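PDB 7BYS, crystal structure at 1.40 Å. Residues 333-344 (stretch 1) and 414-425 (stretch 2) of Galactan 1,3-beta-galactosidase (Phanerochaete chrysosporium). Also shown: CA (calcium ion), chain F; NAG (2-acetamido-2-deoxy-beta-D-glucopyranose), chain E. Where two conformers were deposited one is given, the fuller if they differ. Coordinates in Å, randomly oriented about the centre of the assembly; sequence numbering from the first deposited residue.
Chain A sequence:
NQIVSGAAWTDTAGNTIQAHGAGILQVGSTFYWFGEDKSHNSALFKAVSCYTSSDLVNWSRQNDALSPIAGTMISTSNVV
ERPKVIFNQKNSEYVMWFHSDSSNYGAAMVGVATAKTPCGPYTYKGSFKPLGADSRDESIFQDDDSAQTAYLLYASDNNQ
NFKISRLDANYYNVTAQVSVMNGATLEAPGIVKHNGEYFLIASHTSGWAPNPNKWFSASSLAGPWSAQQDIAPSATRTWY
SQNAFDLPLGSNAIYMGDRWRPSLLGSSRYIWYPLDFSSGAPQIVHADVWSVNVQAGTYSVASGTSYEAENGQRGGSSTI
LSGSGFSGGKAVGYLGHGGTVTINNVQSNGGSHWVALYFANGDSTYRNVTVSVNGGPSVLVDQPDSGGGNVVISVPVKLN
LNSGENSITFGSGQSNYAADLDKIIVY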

ATOM      1  N   GLY A 333     -13.952 -13.936  21.321  1.00 10.32           N
ATOM      2  CA  GLY A 333     -13.140 -13.059  22.128  1.00 11.56           C
ATOM      3  C   GLY A 333     -12.442 -13.813  23.250  1.00 12.75           C
ATOM      4  O   GLY A 333     -12.553 -15.026  23.398  1.00 12.98           O
ATOM      5  N   TYR A 334     -11.695 -13.053  24.041  1.00 11.87           N
ATOM      6  CA  TYR A 334     -10.904 -13.619  25.132  1.00 14.04           C
ATOM      7  C   TYR A 334     -10.003 -14.751  24.634  1.00 14.41           C
ATOM      8  O   TYR A 334      -9.847 -15.799  25.272  1.00 14.19           O
ATOM      9  CB  TYR A 334     -11.779 -13.989  26.340  0.52 14.34           C
ATOM     10  CG  TYR A 334     -12.506 -12.776  26.911  0.52 14.77           C
ATOM     11  CD1 TYR A 334     -13.611 -12.230  26.261  0.52 15.65           C
ATOM     12  CD2 TYR A 334     -12.068 -12.157  28.075  0.52 18.93           C
ATOM     13  CE1 TYR A 334     -14.268 -11.121  26.759  0.52 19.12           C
ATOM     14  CE2 TYR A 334     -12.723 -11.045  28.585  0.52 19.20           C
ATOM     15  CZ  TYR A 334     -13.819 -10.530  27.919  0.52 19.11           C
ATOM     16  OH  TYR A 334     -14.474  -9.427  28.422  0.52 24.47           O
ATOM     17  N   LEU A 335      -9.421 -14.543  23.452  1.00 10.67           N
ATOM     18  CA  LEU A 335      -8.445 -15.456  22.884  1.00 12.15           C
ATOM     19  C   LEU A 335      -7.066 -15.073  23.370  1.00 13.70           C
ATOM     20  O   LEU A 335      -6.751 -13.892  23.541  1.00 12.57           O
ATOM     21  CB  LEU A 335      -8.451 -15.383  21.358  1.00 13.48           C
ATOM     22  CG  LEU A 335      -9.603 -16.117  20.689  1.00 11.64           C
ATOM     23  CD1 LEU A 335      -9.583 -15.812  19.182  1.00 14.04           C
ATOM     24  CD2 LEU A 335      -9.555 -17.624  20.960  1.00 13.94           C
ATOM     25  N   GLY A 336      -6.227 -16.086  23.564  1.00 13.52           N
ATOM     26  CA  GLY A 336      -4.987 -15.899  24.280  1.00 14.88           C
ATOM     27  C   GLY A 336      -5.271 -15.830  25.762  1.00 12.65           C
ATOM     28  O   GLY A 336      -6.417 -15.861  26.208  1.00 16.93           O
ATOM     29  N   HIS A 337      -4.196 -15.724  26.541  1.00 15.93           N
ATOM     30  CA  HIS A 337      -4.313 -15.645  27.990  1.00 17.07           C
ATOM     31  C   HIS A 337      -5.231 -16.747  28.513  1.00 20.16           C
ATOM     32  O   HIS A 337      -6.160 -16.511  29.291  1.00 20.28           O
ATOM     33  CB  HIS A 337      -4.802 -14.254  28.408  1.00 24.01           C
ATOM     34  CG  HIS A 337      -4.628 -13.958  29.864  1.00 31.44           C
ATOM     35  ND1 HIS A 337      -5.515 -14.397  30.824  1.00 35.40           N
ATOM     36  CD2 HIS A 337      -3.674 -13.261  30.523  1.00 36.78           C
ATOM     37  CE1 HIS A 337      -5.111 -13.985  32.013  1.00 39.68           C
ATOM     38  NE2 HIS A 337      -3.996 -13.295  31.859  1.00 42.00           N
ATOM     39  N   GLY A 338      -5.013 -17.962  28.012  1.00 16.79           N
ATOM     40  CA  GLY A 338      -5.772 -19.115  28.455  1.00 16.19           C
ATOM     41  C   GLY A 338      -7.023 -19.454  27.662  1.00 21.26           C
ATOM     42  O   GLY A 338      -7.731 -20.397  28.036  1.00 17.91           O
ATOM     43  N   GLY A 339      -7.333 -18.729  26.595  1.00 14.81           N
ATOM     44  CA  GLY A 339      -8.487 -19.035  25.759  1.00 14.53           C
ATOM     45  C   GLY A 339      -8.049 -19.391  24.351  1.00 11.26           C
ATOM     46  O   GLY A 339      -7.163 -18.745  23.792  1.00 13.29           O
ATOM     47  N   THR A 340      -8.671 -20.424  23.783  1.00 10.81           N
ATOM     48  CA  THR A 340      -8.353 -20.857  22.427  1.00 11.23           C
ATOM     49  C   THR A 340      -9.622 -21.092  21.631  1.00 10.69           C
ATOM     50  O   THR A 340     -10.717 -21.234  22.177  1.00 11.15           O
ATOM     51  CB  THR A 340      -7.526 -22.165  22.404  1.00 13.00           C
ATOM     52  OG1 THR A 340      -8.282 -23.221  23.005  1.00 13.68           O
ATOM     53  CG2 THR A 340      -6.225 -21.990  23.150  1.00 13.63           C
ATOM     54  N   VAL A 341      -9.471 -21.126  20.309  1.00  9.70           N
ATOM     55  CA  VAL A 341     -10.515 -21.649  19.443  1.00  9.85           C
ATOM     56  C   VAL A 341      -9.846 -22.506  18.381  1.00 11.10           C
ATOM     57  O   VAL A 341      -8.778 -22.158  17.868  1.00 13.10           O
ATOM     58  CB  VAL A 341     -11.440 -20.552  18.852  1.00 11.10           C
ATOM     59  CG1 VAL A 341     -10.691 -19.639  17.871  1.00 11.52           C
ATOM     60  CG2 VAL A 341     -12.670 -21.183  18.186  1.00 13.38           C
ATOM     61  N   THR A 342     -10.445 -23.657  18.100  1.00 11.22           N
ATOM     62  CA  THR A 342      -9.918 -24.586  17.116  1.00 11.66           C
ATOM     63  C   THR A 342     -10.974 -24.740  16.042  1.00 10.75           C
ATOM     64  O   THR A 342     -12.110 -25.130  16.329  1.00 13.23           O
ATOM     65  CB  THR A 342      -9.610 -25.936  17.767  1.00 12.21           C
ATOM     66  OG1 THR A 342      -8.615 -25.754  18.777  1.00 13.63           O
ATOM     67  CG2 THR A 342      -9.085 -26.925  16.734  1.00 14.68           C
ATOM     68  N   ILE A 343     -10.614 -24.390  14.814  1.00 12.30           N
ATOM     69  CA  ILE A 343     -11.491 -24.598  13.674  1.00 13.09           C
ATOM     70  C   ILE A 343     -11.168 -25.964  13.096  1.00 13.43           C
ATOM     71  O   ILE A 343     -10.033 -26.226  12.685  1.00 13.83           O
ATOM     72  CB  ILE A 343     -11.329 -23.477  12.638  1.00 14.38           C
ATOM     73  CG1 ILE A 343     -11.749 -22.148  13.286  1.00 16.47           C
ATOM     74  CG2 ILE A 343     -12.174 -23.766  11.408  1.00 15.26           C
ATOM     75  CD1 ILE A 343     -11.687 -20.961  12.370  1.00 21.09           C
ATOM     76  N   ASN A 344     -12.155 -26.846  13.115  1.00 17.89           N
ATOM     77  CA  ASN A 344     -11.986 -28.216  12.673  1.00 16.67           C
ATOM     78  C   ASN A 344     -12.604 -28.399  11.295  1.00 18.77           C
ATOM     79  O   ASN A 344     -13.341 -27.547  10.791  1.00 16.78           O
ATOM     80  CB  ASN A 344     -12.631 -29.176  13.680  1.00 20.55           C
ATOM     81  CG  ASN A 344     -11.817 -29.310  14.948  1.00 17.26           C
ATOM     82  OD1 ASN A 344     -10.683 -29.777  14.923  1.00 21.50           O
ATOM     83  ND2 ASN A 344     -12.398 -28.900  16.074  1.00 23.21           N
ATOM     84  N   GLN A 414      -0.047 -18.193  24.465  1.00 20.05           N
ATOM     85  CA  GLN A 414       0.318 -16.785  24.495  1.00 17.47           C
ATOM     86  C   GLN A 414      -0.244 -16.147  25.754  1.00 15.62           C
ATOM     87  O   GLN A 414      -1.408 -16.365  26.107  1.00 18.24           O
ATOM     88  CB  GLN A 414      -0.107 -16.031  23.222  1.00 19.41           C
ATOM     89  CG  GLN A 414      -1.588 -16.009  22.955  1.00 15.47           C
ATOM     90  CD  GLN A 414      -1.934 -15.289  21.646  1.00 15.24           C
ATOM     91  OE1 GLN A 414      -2.300 -15.919  20.653  1.00 14.89           O
ATOM     92  NE2 GLN A 414      -1.814 -13.960  21.649  1.00 18.04           N
ATOM     93  N   SER A 415       0.607 -15.380  26.438  1.00 17.43           N
ATOM     94  CA  SER A 415       0.229 -14.706  27.671  1.00 22.25           C
ATOM     95  C   SER A 415      -0.696 -13.526  27.414  1.00 24.36           C
ATOM     96  O   SER A 415      -1.568 -13.230  28.240  1.00 24.50           O
ATOM     97  CB  SER A 415       1.497 -14.221  28.379  1.00 26.18           C
ATOM     98  OG  SER A 415       1.219 -13.858  29.717  1.00 41.54           O
ATOM     99  N   ASN A 416      -0.516 -12.846  26.287  1.00 19.99           N
ATOM    100  CA  ASN A 416      -1.305 -11.683  25.925  1.00 19.35           C
ATOM    101  C   ASN A 416      -2.594 -12.104  25.226  1.00 16.66           C
ATOM    102  O   ASN A 416      -2.688 -13.181  24.631  1.00 16.98           O
ATOM    103  CB  ASN A 416      -0.499 -10.794  24.975  1.00 19.99           C
ATOM    104  CG  ASN A 416       0.038 -11.564  23.763  1.00 27.76           C
ATOM    105  OD1 ASN A 416       0.677 -12.606  23.903  1.00 27.82           O
ATOM    106  ND2 ASN A 416      -0.219 -11.046  22.570  1.00 27.30           N
ATOM    107  N   TYR A 417      -3.599 -11.234  25.295  1.00 14.90           N
ATOM    108  CA  TYR A 417      -4.824 -11.452  24.537  1.00 15.25           C
ATOM    109  C   TYR A 417      -4.592 -11.172  23.054  1.00 14.26           C
ATOM    110  O   TYR A 417      -4.018 -10.141  22.679  1.00 14.34           O
ATOM    111  CB  TYR A 417      -5.929 -10.534  25.047  1.00 16.49           C
ATOM    112  CG  TYR A 417      -6.531 -10.966  26.360  1.00 17.35           C
ATOM    113  CD1 TYR A 417      -7.369 -12.069  26.431  1.00 18.17           C
ATOM    114  CD2 TYR A 417      -6.264 -10.270  27.528  1.00 22.24           C
ATOM    115  CE1 TYR A 417      -7.927 -12.466  27.634  1.00 20.15           C
ATOM    116  CE2 TYR A 417      -6.820 -10.659  28.736  1.00 23.93           C
ATOM    117  CZ  TYR A 417      -7.647 -11.756  28.782  1.00 25.68           C
ATOM    118  OH  TYR A 417      -8.199 -12.144  29.984  1.00 27.11           O
ATOM    119  N   ALA A 418      -5.048 -12.096  22.209  1.00 11.35           N
ATOM    120  CA  ALA A 418      -5.081 -11.883  20.771  1.00 12.27           C
ATOM    121  C   ALA A 418      -6.256 -10.982  20.417  1.00  9.62           C
ATOM    122  O   ALA A 418      -7.078 -10.629  21.264  1.00 11.74           O
ATOM    123  CB  ALA A 418      -5.232 -13.219  20.034  1.00 13.14           C
ATOM    124  N   ALA A 419      -6.340 -10.604  19.145  1.00 10.85           N
ATOM    125  CA  ALA A 419      -7.526  -9.886  18.712  1.00 10.56           C
ATOM    126  C   ALA A 419      -8.726 -10.829  18.639  1.00 11.35           C
ATOM    127  O   ALA A 419      -8.591 -12.054  18.647  1.00 13.53           O
ATOM    128  CB  ALA A 419      -7.302  -9.223  17.345  1.00 11.72           C
ATOM    129  N   ASP A 420      -9.915 -10.241  18.591  1.00 10.53           N
ATOM    130  CA  ASP A 420     -11.134 -11.027  18.446  1.00 10.29           C
ATOM    131  C   ASP A 420     -11.231 -11.597  17.037  1.00 10.90           C
ATOM    132  O   ASP A 420     -11.119 -10.861  16.050  1.00 12.59           O
ATOM    133  CB  ASP A 420     -12.359 -10.162  18.748  1.00 10.54           C
ATOM    134  CG  ASP A 420     -12.387  -9.667  20.181  1.00 14.96           C
ATOM    135  OD1 ASP A 420     -11.731 -10.285  21.039  1.00 15.50           O
ATOM    136  OD2 ASP A 420     -13.079  -8.655  20.447  1.00 17.53           O
ATOM    137  N   LEU A 421     -11.466 -12.904  16.929  1.00  9.68           N
ATOM    138  CA  LEU A 421     -11.441 -13.590  15.639  1.00  9.08           C
ATOM    139  C   LEU A 421     -12.859 -13.773  15.113  1.00  9.09           C
ATOM    140  O   LEU A 421     -13.696 -14.403  15.767  1.00  8.94           O
ATOM    141  CB  LEU A 421     -10.735 -14.939  15.767  1.00 10.05           C
ATOM    142  CG  LEU A 421     -10.423 -15.645  14.442  1.00 11.55           C
ATOM    143  CD1 LEU A 421      -9.374 -14.887  13.611  1.00 10.70           C
ATOM    144  CD2 LEU A 421      -9.952 -17.075  14.704  1.00 11.72           C
ATOM    145  N   ASP A 422     -13.122 -13.225  13.924  1.00  8.80           N
ATOM    146  CA  ASP A 422     -14.432 -13.262  13.290  1.00  7.64           C
ATOM    147  C   ASP A 422     -14.611 -14.524  12.457  1.00 10.81           C
ATOM    148  O   ASP A 422     -15.594 -15.252  12.633  1.00 10.30           O
ATOM    149  CB  ASP A 422     -14.582 -12.020  12.395  1.00  8.59           C
ATOM    150  CG  ASP A 422     -15.934 -11.919  11.737  1.00 10.74           C
ATOM    151  OD1 ASP A 422     -16.828 -12.729  12.028  1.00 11.65           O
ATOM    152  OD2 ASP A 422     -16.108 -10.999  10.907  1.00 11.28           O
ATOM    153  N   LYS A 423     -13.685 -14.775  11.539  1.00 10.04           N
ATOM    154  CA  LYS A 423     -13.736 -15.926  10.649  1.00 11.14           C
ATOM    155  C   LYS A 423     -12.371 -16.050   9.992  1.00 11.28           C
ATOM    156  O   LYS A 423     -11.510 -15.173  10.135  1.00  9.45           O
ATOM    157  CB  LYS A 423     -14.823 -15.774   9.570  1.00 11.44           C
ATOM    158  CG  LYS A 423     -14.640 -14.575   8.636  1.00 12.63           C
ATOM    159  CD  LYS A 423     -15.591 -14.675   7.451  1.00 14.50           C
ATOM    160  CE  LYS A 423     -15.277 -13.627   6.403  1.00 18.94           C
ATOM    161  NZ  LYS A 423     -16.006 -13.937   5.135  1.00 25.56           N
ATOM    162  N   ILE A 424     -12.180 -17.152   9.271  1.00 10.39           N
ATOM    163  CA  ILE A 424     -11.020 -17.343   8.412  1.00 10.47           C
ATOM    164  C   ILE A 424     -11.522 -17.710   7.023  1.00 13.17           C
ATOM    165  O   ILE A 424     -12.618 -18.253   6.864  1.00 11.30           O
ATOM    166  CB  ILE A 424     -10.010 -18.395   8.946  1.00 10.77           C
ATOM    167  CG1 ILE A 424     -10.569 -19.827   8.846  1.00 11.78           C
ATOM    168  CG2 ILE A 424      -9.594 -18.069  10.378  1.00 10.31           C
ATOM    169  CD1 ILE A 424      -9.564 -20.906   9.229  1.00 14.00           C
ATOM    170  N   ILE A 425     -10.729 -17.382   6.012  1.00  9.69           N
ATOM    171  CA  ILE A 425     -10.981 -17.826   4.645  1.00  9.66           C
ATOM    172  C   ILE A 425      -9.744 -18.562   4.166  1.00 11.91           C
ATOM    173  O   ILE A 425      -8.633 -18.015   4.198  1.00 10.95           O
ATOM    174  CB  ILE A 425     -11.342 -16.677   3.688  1.00 10.08           C
ATOM    175  CG1 ILE A 425     -12.501 -15.846   4.248  1.00 12.80           C
ATOM    176  CG2 ILE A 425     -11.688 -17.251   2.317  1.00 11.90           C
ATOM    177  CD1 ILE A 425     -12.947 -14.684   3.327  1.00 13.57           C
TER
HETATM  178 CA    CA F 503     -18.047 -14.575  12.716  1.00 10.41          CA
HETATM  179  C1  NAG E 502       2.360  -9.462  20.440  1.00 28.00           C
HETATM  180  C2  NAG E 502       3.713  -8.770  20.373  1.00 25.29           C
HETATM  181  C3  NAG E 502       4.089  -8.182  21.688  1.00 34.72           C
HETATM  182  C4  NAG E 502       3.027  -7.261  22.220  1.00 35.59           C
HETATM  183  C5  NAG E 502       1.676  -7.964  22.306  1.00 31.43           C
HETATM  184  C6  NAG E 502       0.628  -6.965  22.695  1.00 31.92           C
HETATM  185  C7  NAG E 502       5.476  -9.600  18.709  1.00 34.98           C
HETATM  186  C8  NAG E 502       6.517 -10.634  18.267  1.00 29.73           C
HETATM  187  N2  NAG E 502       4.728  -9.787  19.951  1.00 29.70           N
HETATM  188  O3  NAG E 502       5.325  -7.435  21.519  1.00 42.43           O
HETATM  189  O4  NAG E 502       3.371  -6.812  23.533  1.00 39.38           O
HETATM  190  O5  NAG E 502       1.309  -8.550  21.012  1.00 26.82           O
HETATM  191  O6  NAG E 502      -0.600  -7.628  22.852  1.00 34.64           O
HETATM  192  O7  NAG E 502       5.278  -8.640  18.040  1.00 41.02           O
HETATM  193  O   HOH W   1      -9.473 -11.833  22.065  1.00 14.37           O

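Gly333 opens the contact: its CA lies 3.3 Å from Asp420 OD1, where a CB would be tight. Tyr334 is exposed, and its CD2 lies 4.2 Å from Tyr417 CE1, an apolar contact. Leu335 O accepts a hydrogen bond from Ala418 N (2.8 Å), while Leu335 N donates to a water, 3.0 Å away, that also lies within hydrogen-bonding distance of Ala418 O and Asp420 OD1. Its branched side chain is buried, Leu335 CD1 packing 3.7 Å from Leu421 CB.

Gly336 could hardly be anything else. Its phi is positive, and a CB would point toward stretch 2 and clash with Asn416 O. Without one, Gly336 CA comes within 3.6 Å of Asn416 O in a CA-H...O contact. In the type I' turn from here to Gly339, His337 N donates to Gln414 O (2.9 Å), and His337 CB sits over the face of the Tyr417 ring, 3.8 Å from its centroid; the flat histidine ring can lie nearly parallel to the tyrosine, though slid apart. Gly338 adopts backbone angles that call for glycine, and at Gly339 a CB would strike Tyr334 O.

Along the strand, Val341 and Ile343 point toward stretch 2 and offer apolar surface: Val341 CG1 meets Leu421 CD2 at 4.1 Å, and Ile343 CD1 reaches Ile424 CD1 at 3.8 Å.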